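Local structure of erythromycin C-12 hydroxylase (Saccharopolyspora erythraea, 3ZKP) at residues G23-T28 / H388-V393; Q292-K297 / D309-T314. The protein hydroxylates the macrolactone ring of erythromycin D at C-12 to give erythromycin C, as a heme-dependent cytochrome P450 monooxygenase of erythromycin biosynthesis. The protein carries 1 engineered substitution. All coordinates share one frame; numbering follows the deposited sequence.

Interaction 1. Residues G23-T28 / H388-V393; sequences GMADET and HFEQIV. With ERB (Erythromycin B), chain C.
Met24 and Ala25, in the type I turn that leads into helix 27-40, press against the irregular segment 388-393 and show how two loops can be joined with little direct hydrogen bonding. Met24 CB lies 3.7 Å from Val393 O, and chi1 (-59°), with CG beside the backbone N and anti to the carbonyl carbon, brings CG to 3.8 Å from Gln391 CA. The methyl of Ala25 meets His388, CB to CB at 3.8 Å, while the Ala25 carbonyl oxygen lies over one face of the imidazole, toward its rim. The one direct bond, Met24 N to Glu390 O, is weak at 3.5 Å, and water does most of the polar work. One water donates a hydrogen bond to Met24 O and, in the ring plane, bonds with His388 ND1; another accepts from Ala25 N and donates to Glu390 O. Ile392, whose CB points away from segment 23-28, brings CD1 to within 3.9 Å of C27 of erythromycin B. Segment 388-393 runs on from strand 387-388 into the loop before strand 398-403; on helix 244-259, His388 touches Arg255 and Phe389 touches Val248.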
ATOM      1  N   GLY A  23      -0.152   2.055 -19.118  1.00 19.37           N
ATOM      2  CA  GLY A  23      -0.902   2.228 -17.871  1.00 18.68           C
ATOM      3  C   GLY A  23      -0.823   0.967 -17.010  1.00 18.27           C
ATOM      4  O   GLY A  23      -0.448  -0.103 -17.501  1.00 17.70           O
ATOM      5  N   MET A  24      -1.190   1.092 -15.736  1.00 17.97           N
ATOM      6  CA  MET A  24      -1.171  -0.032 -14.786  1.00 17.69           C
ATOM      7  C   MET A  24      -2.075  -1.209 -15.178  1.00 18.12           C
ATOM      8  O   MET A  24      -1.820  -2.362 -14.779  1.00 18.00           O
ATOM      9  CB  MET A  24      -1.566   0.446 -13.378  1.00 18.02           C
ATOM     10  CG  MET A  24      -0.681   1.537 -12.787  1.00 16.31           C
ATOM     11  SD  MET A  24       1.062   1.061 -12.681  1.00 18.08           S
ATOM     12  CE  MET A  24       1.749   2.596 -12.060  1.00 18.99           C
ATOM     13  N   ALA A  25      -3.128  -0.926 -15.948  1.00 18.18           N
ATOM     14  CA  ALA A  25      -4.170  -1.925 -16.220  1.00 18.28           C
ATOM     15  C   ALA A  25      -3.719  -3.020 -17.178  1.00 18.56           C
ATOM     16  O   ALA A  25      -4.208  -4.152 -17.098  1.00 19.26           O
ATOM     17  CB  ALA A  25      -5.465  -1.260 -16.707  1.00 18.40           C
ATOM     18  N   ASP A  26      -2.780  -2.704 -18.071  1.00 18.37           N
ATOM     19  CA  ASP A  26      -2.220  -3.740 -18.954  0.50 18.51           C
ATOM     20  C   ASP A  26      -0.879  -4.191 -18.410  1.00 18.25           C
ATOM     21  O   ASP A  26       0.190  -3.757 -18.855  1.00 18.20           O
ATOM     22  CB  ASP A  26      -2.091  -3.287 -20.419  0.50 18.65           C
ATOM     23  CG  ASP A  26      -1.774  -4.451 -21.373  0.50 18.63           C
ATOM     24  OD1 ASP A  26      -1.334  -5.542 -20.925  0.50 14.48           O
ATOM     25  OD2 ASP A  26      -1.971  -4.266 -22.594  0.50 21.07           O
ATOM     26  N   GLU A  27      -0.958  -5.092 -17.440  1.00 17.91           N
ATOM     27  CA  GLU A  27       0.217  -5.563 -16.709  1.00 17.06           C
ATOM     28  C   GLU A  27       1.312  -6.122 -17.611  1.00 17.00           C
ATOM     29  O   GLU A  27       2.484  -5.755 -17.475  1.00 16.52           O
ATOM     30  CB  GLU A  27      -0.218  -6.594 -15.677  1.00 16.83           C
ATOM     31  CG  GLU A  27       0.867  -6.993 -14.701  1.00 16.67           C
ATOM     32  CD  GLU A  27       0.466  -8.193 -13.874  1.00 17.27           C
ATOM     33  OE1 GLU A  27       0.669  -9.324 -14.338  1.00 18.23           O
ATOM     34  OE2 GLU A  27      -0.079  -7.997 -12.770  1.00 19.68           O
ATOM     35  N   THR A  28       0.925  -6.995 -18.541  1.00 16.67           N
ATOM     36  CA  THR A  28       1.882  -7.638 -19.443  1.00 16.78           C
ATOM     37  C   THR A  28       2.679  -6.580 -20.219  1.00 15.88           C
ATOM     38  O   THR A  28       3.911  -6.579 -20.183  1.00 16.36           O
ATOM     39  CB  THR A  28       1.177  -8.645 -20.393  1.00 16.97           C
ATOM     40  OG1 THR A  28       0.418  -9.572 -19.606  1.00 17.65           O
ATOM     41  CG2 THR A  28       2.191  -9.425 -21.237  1.00 18.53           C
ATOM     42  N   HIS A 388      -9.151  -3.902 -13.783  1.00 15.16           N
ATOM     43  CA  HIS A 388      -7.923  -3.404 -13.139  1.00 15.27           C
ATOM     44  C   HIS A 388      -7.993  -1.898 -12.832  1.00 15.47           C
ATOM     45  O   HIS A 388      -8.667  -1.123 -13.544  1.00 14.77           O
ATOM     46  CB  HIS A 388      -6.718  -3.669 -14.055  1.00 15.26           C
ATOM     47  CG  HIS A 388      -6.355  -5.123 -14.168  1.00 16.80           C
ATOM     48  ND1 HIS A 388      -5.161  -5.632 -13.703  1.00 16.64           N
ATOM     49  CD2 HIS A 388      -7.050  -6.180 -14.654  1.00 18.19           C
ATOM     50  CE1 HIS A 388      -5.126  -6.936 -13.918  1.00 17.34           C
ATOM     51  NE2 HIS A 388      -6.262  -7.296 -14.488  1.00 19.42           N
ATOM     52  N   PHE A 389      -7.289  -1.471 -11.783  1.00 15.22           N
ATOM     53  CA  PHE A 389      -7.105  -0.037 -11.539  1.00 14.54           C
ATOM     54  C   PHE A 389      -6.294   0.512 -12.701  1.00 14.72           C
ATOM     55  O   PHE A 389      -5.345  -0.145 -13.163  1.00 14.42           O
ATOM     56  CB  PHE A 389      -6.400   0.228 -10.202  1.00 14.00           C
ATOM     57  CG  PHE A 389      -7.255  -0.045  -8.985  1.00 13.11           C
ATOM     58  CD1 PHE A 389      -8.177   0.899  -8.535  1.00 13.28           C
ATOM     59  CD2 PHE A 389      -7.098  -1.222  -8.257  1.00 11.88           C
ATOM     60  CE1 PHE A 389      -8.945   0.665  -7.406  1.00 12.33           C
ATOM     61  CE2 PHE A 389      -7.860  -1.464  -7.129  1.00 12.89           C
ATOM     62  CZ  PHE A 389      -8.798  -0.527  -6.708  1.00 12.96           C
ATOM     63  N   GLU A 390      -6.680   1.695 -13.188  1.00 15.05           N
ATOM     64  CA  GLU A 390      -6.006   2.269 -14.362  0.50 15.57           C
ATOM     65  C   GLU A 390      -4.706   3.010 -14.011  1.00 15.52           C
ATOM     66  O   GLU A 390      -3.823   3.160 -14.872  1.00 16.04           O
ATOM     67  CB  GLU A 390      -6.952   3.159 -15.196  0.50 15.97           C
ATOM     68  CG  GLU A 390      -8.036   2.397 -16.003  0.50 16.96           C
ATOM     69  CD  GLU A 390      -7.540   1.804 -17.329  0.50 18.11           C
ATOM     70  OE1 GLU A 390      -6.584   2.347 -17.922  0.50 18.19           O
ATOM     71  OE2 GLU A 390      -8.131   0.793 -17.794  0.50 18.55           O
ATOM     72  N   GLN A 391      -4.558   3.425 -12.752  1.00 14.81           N
ATOM     73  CA  GLN A 391      -3.382   4.191 -12.314  1.00 13.92           C
ATOM     74  C   GLN A 391      -3.100   4.021 -10.816  1.00 13.05           C
ATOM     75  O   GLN A 391      -3.961   3.562 -10.050  1.00 11.86           O
ATOM     76  CB  GLN A 391      -3.593   5.687 -12.608  1.00 13.77           C
ATOM     77  CG  GLN A 391      -4.791   6.279 -11.884  1.00 14.15           C
ATOM     78  CD  GLN A 391      -5.004   7.761 -12.164  1.00 15.47           C
ATOM     79  OE1 GLN A 391      -4.573   8.294 -13.195  1.00 16.06           O
ATOM     80  NE2 GLN A 391      -5.703   8.428 -11.253  1.00 15.20           N
ATOM     81  N   ILE A 392      -1.896   4.433 -10.424  1.00 12.18           N
ATOM     82  CA  ILE A 392      -1.480   4.573  -9.013  1.00 12.14           C
ATOM     83  C   ILE A 392      -1.199   3.245  -8.292  1.00 11.58           C
ATOM     84  O   ILE A 392      -0.117   3.056  -7.724  1.00 11.90           O
ATOM     85  CB  ILE A 392      -2.434   5.503  -8.181  1.00 12.36           C
ATOM     86  CG1 ILE A 392      -2.485   6.904  -8.829  1.00 12.98           C
ATOM     87  CG2 ILE A 392      -1.964   5.594  -6.699  1.00 10.95           C
ATOM     88  CD1 ILE A 392      -3.444   7.900  -8.167  1.00 14.07           C
ATOM     89  N   VAL A 393      -2.161   2.333  -8.297  1.00 10.70           N
ATOM     90  CA  VAL A 393      -1.947   1.006  -7.667  1.00 10.00           C
ATOM     91  C   VAL A 393      -1.953  -0.125  -8.698  1.00  9.95           C
ATOM     92  O   VAL A 393      -2.484   0.034  -9.802  1.00 10.09           O
ATOM     93  CB  VAL A 393      -2.997   0.718  -6.579  1.00  9.16           C
ATOM     94  CG1 VAL A 393      -2.869   1.704  -5.447  1.00  8.91           C
ATOM     95  CG2 VAL A 393      -4.441   0.769  -7.167  1.00 10.26           C
TER
HETATM   96  C1  ERB C 413      -0.557   7.963   1.863  1.00  9.82           C
HETATM   97  N1  ERB C 413       1.732   9.822  -7.562  1.00 14.24           N
HETATM   98  O1  ERB C 413      -1.508   7.190   1.836  1.00 10.72           O
HETATM   99  C2  ERB C 413      -0.621   9.436   1.510  1.00 10.19           C
HETATM  100  O2  ERB C 413       0.751   7.509   2.239  1.00  9.43           O
HETATM  101  C3  ERB C 413      -1.024   9.691   0.037  1.00 10.38           C
HETATM  102  O3  ERB C 413      -0.676  11.057  -0.257  1.00 11.44           O
HETATM  103  C4  ERB C 413      -0.313   8.726  -0.927  1.00  9.81           C
HETATM  104  O4  ERB C 413      -0.920  12.232  -2.252  1.00 10.58           O
HETATM  105  C5  ERB C 413      -1.146   8.447  -2.208  1.00 10.87           C
HETATM  106  O5  ERB C 413      -0.333  13.865   0.955  1.00 13.70           O
HETATM  107  C6  ERB C 413      -2.019   7.188  -2.126  1.00 11.99           C
HETATM  108  O6  ERB C 413       0.589  15.392  -1.211  1.00 13.31           O
HETATM  109  C7  ERB C 413      -1.114   5.948  -2.285  1.00 10.63           C
HETATM  110  O7  ERB C 413      -0.300   8.280  -3.353  1.00 11.79           O
HETATM  111  C8  ERB C 413      -1.513   4.644  -1.573  1.00 11.63           C
HETATM  112  O8  ERB C 413       2.057   8.621  -4.924  1.00 11.63           O
HETATM  113  C9  ERB C 413      -0.322   3.702  -1.446  1.00 12.08           C
HETATM  114  O9  ERB C 413      -1.479   9.678  -4.807  1.00 11.94           O
HETATM  115  C10 ERB C 413       0.844   3.979  -0.493  1.00 11.26           C
HETATM  116  O10 ERB C 413      -2.730   7.163  -0.884  1.00 11.82           O
HETATM  117  C11 ERB C 413       0.367   4.752   0.741  1.00  9.98           C
HETATM  118  O11 ERB C 413      -0.264   2.700  -2.133  1.00 11.74           O
HETATM  119  C12 ERB C 413       1.502   5.300   1.623  1.00  8.83           C
HETATM  120  O12 ERB C 413      -0.509   3.900   1.493  1.00 11.41           O
HETATM  121  C13 ERB C 413       0.944   6.195   2.736  1.00  7.92           C
HETATM  122  C14 ERB C 413      -1.607  11.798  -1.063  1.00 11.24           C
HETATM  123  C15 ERB C 413      -2.209  12.997  -0.299  1.00 11.36           C
HETATM  124  C16 ERB C 413      -1.241  14.184  -0.109  1.00 12.10           C
HETATM  125  C17 ERB C 413      -0.442  14.422  -1.402  1.00 10.33           C
HETATM  126  C18 ERB C 413       0.152  13.135  -1.993  1.00  9.78           C
HETATM  127  C19 ERB C 413      -2.070  15.423   0.303  1.00 12.45           C
HETATM  128  C20 ERB C 413      -0.009  14.787   2.011  1.00 13.81           C
HETATM  129  C21 ERB C 413       0.912  13.376  -3.295  1.00 10.96           C
HETATM  130  C22 ERB C 413      -0.191   9.383  -4.264  1.00 11.33           C
HETATM  131  C23 ERB C 413       0.752   9.017  -5.412  1.00 12.77           C
HETATM  132  C24 ERB C 413       0.821  10.175  -6.427  1.00 12.12           C
HETATM  133  C25 ERB C 413      -0.598  10.591  -6.862  1.00 12.64           C
HETATM  134  C26 ERB C 413      -1.492  10.840  -5.646  1.00 13.13           C
HETATM  135  C27 ERB C 413      -2.950  11.100  -6.052  1.00 14.35           C
HETATM  136  C28 ERB C 413       1.252   8.743  -8.475  1.00 14.43           C
HETATM  137  C29 ERB C 413       2.023  11.018  -8.373  1.00 12.42           C
HETATM  138  C30 ERB C 413      -1.462  10.195   2.548  1.00  8.87           C
HETATM  139  C31 ERB C 413       1.123   9.198  -1.217  1.00  9.88           C
HETATM  140  C32 ERB C 413      -3.081   7.220  -3.239  1.00 13.06           C
HETATM  141  C33 ERB C 413      -2.697   3.976  -2.296  1.00 12.25           C
HETATM  142  C34 ERB C 413       1.608   2.708  -0.097  1.00 11.29           C
HETATM  143  C35 ERB C 413       2.591   5.982   0.778  1.00  7.89           C
HETATM  144  C36 ERB C 413       1.943   6.384   3.873  1.00  9.61           C
HETATM  145  C37 ERB C 413       1.302   7.181   4.997  1.00  8.18           C
HETATM  146  O   HOH W   1      -3.020  -3.814 -12.933  1.00 16.97           O
HETATM  147  O   HOH W   2      -0.818   4.197 -15.142  1.00 27.99           O
HETATM  148  O   HOH W   3      -4.172   1.792 -17.266  1.00 15.90           O

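Interaction 2. Residues Q292-K297 / D309-T314; sequences QRTTTK and DVMVNT. With ERB (Erythromycin B), chain C.
This is an antiparallel strand pairing within the mixed beta sheet of the cytochrome P450 fold: strand 290-295 lies against strand 311-315, with strands 69-70 and 51-53 on their outer sides. Arg293 and Val312 form the hydrogen-bonded pair, N to O in both directions at 2.7 Å (Arg293 N to Val312 O) and 2.8 Å (Val312 N to Arg293 O). Farther along, Thr295 N binds Val310 O, and the Thr295 hydroxyl extends the ladder through its side chain. With chi1 at 58°, OG1 sits between the backbone N and the carbonyl carbon, where it accepts a nearly straight bond from Val310 N (3.2 Å, 176°); it also bonds to Pro307 O. Its methyl CG2 meets Val312 CG2 at 3.8 Å, the two side chains crossing at about a right angle. On the other face, Gln292 CG packs against Met311 SD. The guanidinium of Arg293 turns away from Val312: NH1 binds Gln292 O almost in the guanidinium plane, and NH2 hydrogen-bonds O1A of the heme. Gln292, bent at chi2 (83°), lies alongside Asn313 and brings its amide to the bound macrolide, where OE1 accepts a 3.0 Å hydrogen bond from N1 of erythromycin B.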
ATOM      1  N   GLN A 292       7.546   8.494  -5.352  1.00 10.73           N
ATOM      2  CA  GLN A 292       8.298   9.653  -5.789  1.00 10.60           C
ATOM      3  C   GLN A 292       9.198  10.237  -4.709  1.00 10.58           C
ATOM      4  O   GLN A 292       8.924  10.119  -3.504  1.00 10.65           O
ATOM      5  CB  GLN A 292       7.392  10.737  -6.396  1.00 10.30           C
ATOM      6  CG  GLN A 292       6.683  10.323  -7.689  1.00 11.22           C
ATOM      7  CD  GLN A 292       5.421   9.523  -7.404  1.00 10.44           C
ATOM      8  OE1 GLN A 292       4.544   9.984  -6.683  1.00 12.96           O
ATOM      9  NE2 GLN A 292       5.332   8.314  -7.955  1.00 11.28           N
ATOM     10  N   ARG A 293      10.295  10.821  -5.179  1.00 10.78           N
ATOM     11  CA  ARG A 293      11.204  11.631  -4.370  1.00 10.71           C
ATOM     12  C   ARG A 293      11.436  12.962  -5.101  1.00 11.22           C
ATOM     13  O   ARG A 293      11.029  13.113  -6.268  1.00 11.02           O
ATOM     14  CB  ARG A 293      12.521  10.883  -4.151  1.00 10.29           C
ATOM     15  CG  ARG A 293      12.393   9.575  -3.368  1.00  9.75           C
ATOM     16  CD  ARG A 293      11.791   9.852  -1.995  1.00 10.81           C
ATOM     17  NE  ARG A 293      11.804   8.721  -1.083  1.00 10.30           N
ATOM     18  CZ  ARG A 293      10.753   7.952  -0.795  1.00 10.66           C
ATOM     19  NH1 ARG A 293       9.578   8.135  -1.405  1.00  8.31           N
ATOM     20  NH2 ARG A 293      10.890   6.980   0.104  1.00  8.48           N
ATOM     21  N   THR A 294      12.088  13.918  -4.431  1.00 11.49           N
ATOM     22  CA  THR A 294      12.608  15.113  -5.112  1.00 12.04           C
ATOM     23  C   THR A 294      14.090  15.338  -4.800  1.00 12.26           C
ATOM     24  O   THR A 294      14.517  15.146  -3.656  1.00 12.41           O
ATOM     25  CB  THR A 294      11.780  16.393  -4.766  1.00 12.26           C
ATOM     26  OG1 THR A 294      11.745  16.550  -3.347  1.00 12.07           O
ATOM     27  CG2 THR A 294      10.343  16.253  -5.258  1.00 10.77           C
ATOM     28  N   THR A 295      14.878  15.719  -5.812  1.00 12.35           N
ATOM     29  CA  THR A 295      16.322  15.964  -5.600  1.00 12.61           C
ATOM     30  C   THR A 295      16.546  17.319  -4.946  1.00 12.67           C
ATOM     31  O   THR A 295      15.929  18.316  -5.327  1.00 12.93           O
ATOM     32  CB  THR A 295      17.197  15.853  -6.901  1.00 12.75           C
ATOM     33  OG1 THR A 295      16.720  16.781  -7.877  1.00 12.06           O
ATOM     34  CG2 THR A 295      17.110  14.469  -7.489  1.00 11.96           C
ATOM     35  N   THR A 296      17.406  17.323  -3.932  1.00 13.13           N
ATOM     36  CA  THR A 296      17.715  18.532  -3.170  1.00 14.05           C
ATOM     37  C   THR A 296      18.944  19.229  -3.755  1.00 14.72           C
ATOM     38  O   THR A 296      19.242  20.375  -3.394  1.00 15.77           O
ATOM     39  CB  THR A 296      18.029  18.205  -1.682  1.00 13.51           C
ATOM     40  OG1 THR A 296      19.172  17.347  -1.627  1.00 12.37           O
ATOM     41  CG2 THR A 296      16.836  17.517  -1.005  1.00 13.23           C
ATOM     42  N   LYS A 297      19.642  18.497  -4.628  1.00 14.75           N
ATOM     43  CA  LYS A 297      20.907  18.918  -5.232  0.50 14.65           C
ATOM     44  C   LYS A 297      21.164  18.103  -6.501  1.00 14.57           C
ATOM     45  O   LYS A 297      20.510  17.080  -6.722  1.00 13.93           O
ATOM     46  CB  LYS A 297      22.070  18.717  -4.253  0.50 14.60           C
ATOM     47  CG  LYS A 297      22.285  17.273  -3.792  0.50 14.57           C
ATOM     48  CD  LYS A 297      23.747  17.026  -3.460  0.50 16.91           C
ATOM     49  CE  LYS A 297      23.961  15.611  -2.945  0.50 17.89           C
ATOM     50  NZ  LYS A 297      25.386  15.160  -3.082  0.50 19.17           N
ATOM     51  N   ASP A 309      16.314  19.859  -7.781  1.00 14.71           N
ATOM     52  CA  ASP A 309      14.922  20.302  -7.778  1.00 14.50           C
ATOM     53  C   ASP A 309      14.083  19.670  -8.888  1.00 13.68           C
ATOM     54  O   ASP A 309      13.261  20.337  -9.528  1.00 13.18           O
ATOM     55  CB  ASP A 309      14.835  21.836  -7.805  1.00 15.56           C
ATOM     56  CG  ASP A 309      15.615  22.483  -6.669  1.00 18.71           C
ATOM     57  OD1 ASP A 309      15.515  21.998  -5.527  1.00 22.24           O
ATOM     58  OD2 ASP A 309      16.346  23.467  -6.920  1.00 23.00           O
ATOM     59  N   VAL A 310      14.285  18.373  -9.113  1.00 12.97           N
ATOM     60  CA  VAL A 310      13.341  17.624  -9.946  1.00 12.15           C
ATOM     61  C   VAL A 310      12.736  16.430  -9.196  1.00 11.72           C
ATOM     62  O   VAL A 310      13.272  15.966  -8.167  1.00 10.93           O
ATOM     63  CB  VAL A 310      13.950  17.182 -11.323  1.00 11.81           C
ATOM     64  CG1 VAL A 310      14.390  18.412 -12.138  1.00 12.49           C
ATOM     65  CG2 VAL A 310      15.096  16.240 -11.104  1.00 12.09           C
ATOM     66  N   MET A 311      11.611  15.956  -9.723  1.00 11.90           N
ATOM     67  CA  MET A 311      10.917  14.783  -9.188  1.00 12.37           C
ATOM     68  C   MET A 311      11.525  13.504  -9.758  1.00 11.92           C
ATOM     69  O   MET A 311      11.896  13.444 -10.935  1.00 11.41           O
ATOM     70  CB  MET A 311       9.405  14.870  -9.472  1.00 12.26           C
ATOM     71  CG  MET A 311       8.591  13.650  -8.951  1.00 12.09           C
ATOM     72  SD  MET A 311       6.823  13.942  -8.733  1.00 14.86           S
ATOM     73  CE  MET A 311       6.757  14.947  -7.249  1.00 15.78           C
ATOM     74  N   VAL A 312      11.658  12.501  -8.889  1.00 12.40           N
ATOM     75  CA  VAL A 312      12.199  11.197  -9.232  1.00 12.33           C
ATOM     76  C   VAL A 312      11.130  10.141  -8.890  1.00 13.03           C
ATOM     77  O   VAL A 312      10.473  10.224  -7.847  1.00 12.85           O
ATOM     78  CB  VAL A 312      13.548  10.901  -8.463  1.00 12.36           C
ATOM     79  CG1 VAL A 312      14.067   9.491  -8.754  1.00 12.55           C
ATOM     80  CG2 VAL A 312      14.643  11.948  -8.797  1.00 12.06           C
ATOM     81  N   ASN A 313      10.943   9.185  -9.797  1.00 12.92           N
ATOM     82  CA  ASN A 313       9.967   8.107  -9.661  1.00 13.23           C
ATOM     83  C   ASN A 313      10.722   6.793  -9.575  1.00 12.85           C
ATOM     84  O   ASN A 313      11.336   6.370 -10.553  1.00 13.28           O
ATOM     85  CB  ASN A 313       9.043   8.106 -10.895  1.00 13.36           C
ATOM     86  CG  ASN A 313       7.857   7.137 -10.768  1.00 15.63           C
ATOM     87  OD1 ASN A 313       7.614   6.318 -11.669  1.00 17.84           O
ATOM     88  ND2 ASN A 313       7.120   7.225  -9.668  1.00 14.11           N
ATOM     89  N   THR A 314      10.695   6.153  -8.405  1.00 12.37           N
ATOM     90  CA  THR A 314      11.321   4.843  -8.237  1.00 11.32           C
ATOM     91  C   THR A 314      10.308   3.732  -8.512  1.00 11.34           C
ATOM     92  O   THR A 314       9.311   3.619  -7.811  1.00 11.19           O
ATOM     93  CB  THR A 314      11.919   4.643  -6.818  1.00 11.50           C
ATOM     94  OG1 THR A 314      10.890   4.757  -5.828  1.00 10.86           O
ATOM     95  CG2 THR A 314      13.014   5.653  -6.529  1.00 11.46           C
TER
HETATM   96  C1  ERB C 413      -0.557   7.963   1.863  1.00  9.82           C
HETATM   97  N1  ERB C 413       1.732   9.822  -7.562  1.00 14.24           N
HETATM   98  O1  ERB C 413      -1.508   7.190   1.836  1.00 10.72           O
HETATM   99  C2  ERB C 413      -0.621   9.436   1.510  1.00 10.19           C
HETATM  100  O2  ERB C 413       0.751   7.509   2.239  1.00  9.43           O
HETATM  101  C3  ERB C 413      -1.024   9.691   0.037  1.00 10.38           C
HETATM  102  O3  ERB C 413      -0.676  11.057  -0.257  1.00 11.44           O
HETATM  103  C4  ERB C 413      -0.313   8.726  -0.927  1.00  9.81           C
HETATM  104  O4  ERB C 413      -0.920  12.232  -2.252  1.00 10.58           O
HETATM  105  C5  ERB C 413      -1.146   8.447  -2.208  1.00 10.87           C
HETATM  106  O5  ERB C 413      -0.333  13.865   0.955  1.00 13.70           O
HETATM  107  C6  ERB C 413      -2.019   7.188  -2.126  1.00 11.99           C
HETATM  108  O6  ERB C 413       0.589  15.392  -1.211  1.00 13.31           O
HETATM  109  C7  ERB C 413      -1.114   5.948  -2.285  1.00 10.63           C
HETATM  110  O7  ERB C 413      -0.300   8.280  -3.353  1.00 11.79           O
HETATM  111  C8  ERB C 413      -1.513   4.644  -1.573  1.00 11.63           C
HETATM  112  O8  ERB C 413       2.057   8.621  -4.924  1.00 11.63           O
HETATM  113  C9  ERB C 413      -0.322   3.702  -1.446  1.00 12.08           C
HETATM  114  O9  ERB C 413      -1.479   9.678  -4.807  1.00 11.94           O
HETATM  115  C10 ERB C 413       0.844   3.979  -0.493  1.00 11.26           C
HETATM  116  O10 ERB C 413      -2.730   7.163  -0.884  1.00 11.82           O
HETATM  117  C11 ERB C 413       0.367   4.752   0.741  1.00  9.98           C
HETATM  118  O11 ERB C 413      -0.264   2.700  -2.133  1.00 11.74           O
HETATM  119  C12 ERB C 413       1.502   5.300   1.623  1.00  8.83           C
HETATM  120  O12 ERB C 413      -0.509   3.900   1.493  1.00 11.41           O
HETATM  121  C13 ERB C 413       0.944   6.195   2.736  1.00  7.92           C
HETATM  122  C14 ERB C 413      -1.607  11.798  -1.063  1.00 11.24           C
HETATM  123  C15 ERB C 413      -2.209  12.997  -0.299  1.00 11.36           C
HETATM  124  C16 ERB C 413      -1.241  14.184  -0.109  1.00 12.10           C
HETATM  125  C17 ERB C 413      -0.442  14.422  -1.402  1.00 10.33           C
HETATM  126  C18 ERB C 413       0.152  13.135  -1.993  1.00  9.78           C
HETATM  127  C19 ERB C 413      -2.070  15.423   0.303  1.00 12.45           C
HETATM  128  C20 ERB C 413      -0.009  14.787   2.011  1.00 13.81           C
HETATM  129  C21 ERB C 413       0.912  13.376  -3.295  1.00 10.96           C
HETATM  130  C22 ERB C 413      -0.191   9.383  -4.264  1.00 11.33           C
HETATM  131  C23 ERB C 413       0.752   9.017  -5.412  1.00 12.77           C
HETATM  132  C24 ERB C 413       0.821  10.175  -6.427  1.00 12.12           C
HETATM  133  C25 ERB C 413      -0.598  10.591  -6.862  1.00 12.64           C
HETATM  134  C26 ERB C 413      -1.492  10.840  -5.646  1.00 13.13           C
HETATM  135  C27 ERB C 413      -2.950  11.100  -6.052  1.00 14.35           C
HETATM  136  C28 ERB C 413       1.252   8.743  -8.475  1.00 14.43           C
HETATM  137  C29 ERB C 413       2.023  11.018  -8.373  1.00 12.42           C
HETATM  138  C30 ERB C 413      -1.462  10.195   2.548  1.00  8.87           C
HETATM  139  C31 ERB C 413       1.123   9.198  -1.217  1.00  9.88           C
HETATM  140  C32 ERB C 413      -3.081   7.220  -3.239  1.00 13.06           C
HETATM  141  C33 ERB C 413      -2.697   3.976  -2.296  1.00 12.25           C
HETATM  142  C34 ERB C 413       1.608   2.708  -0.097  1.00 11.29           C
HETATM  143  C35 ERB C 413       2.591   5.982   0.778  1.00  7.89           C
HETATM  144  C36 ERB C 413       1.943   6.384   3.873  1.00  9.61           C
HETATM  145  C37 ERB C 413       1.302   7.181   4.997  1.00  8.18           C

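How the interactions relate
Interactions 1 and 2 do not touch, their centres being 23 Å apart and their nearest atoms about 7 Å, yet both reach erythromycin B: one ligand is met by separate parts of the fold. Their chemistry differs: interaction 1 offers the aliphatic ends of Ile392 and Val393, whereas interaction 2 offers a polar amide, and the side chains of Ile392 and Gln292 are about 8 Å apart. His88 and Glu89 add further hydrogen bonds to the macrolide. Interaction 2 also touches the heme directly: the side chain of Arg293 is about 3 Å from the heme, whereas the side chain of Val393 in interaction 1 is about 9 Å from the heme.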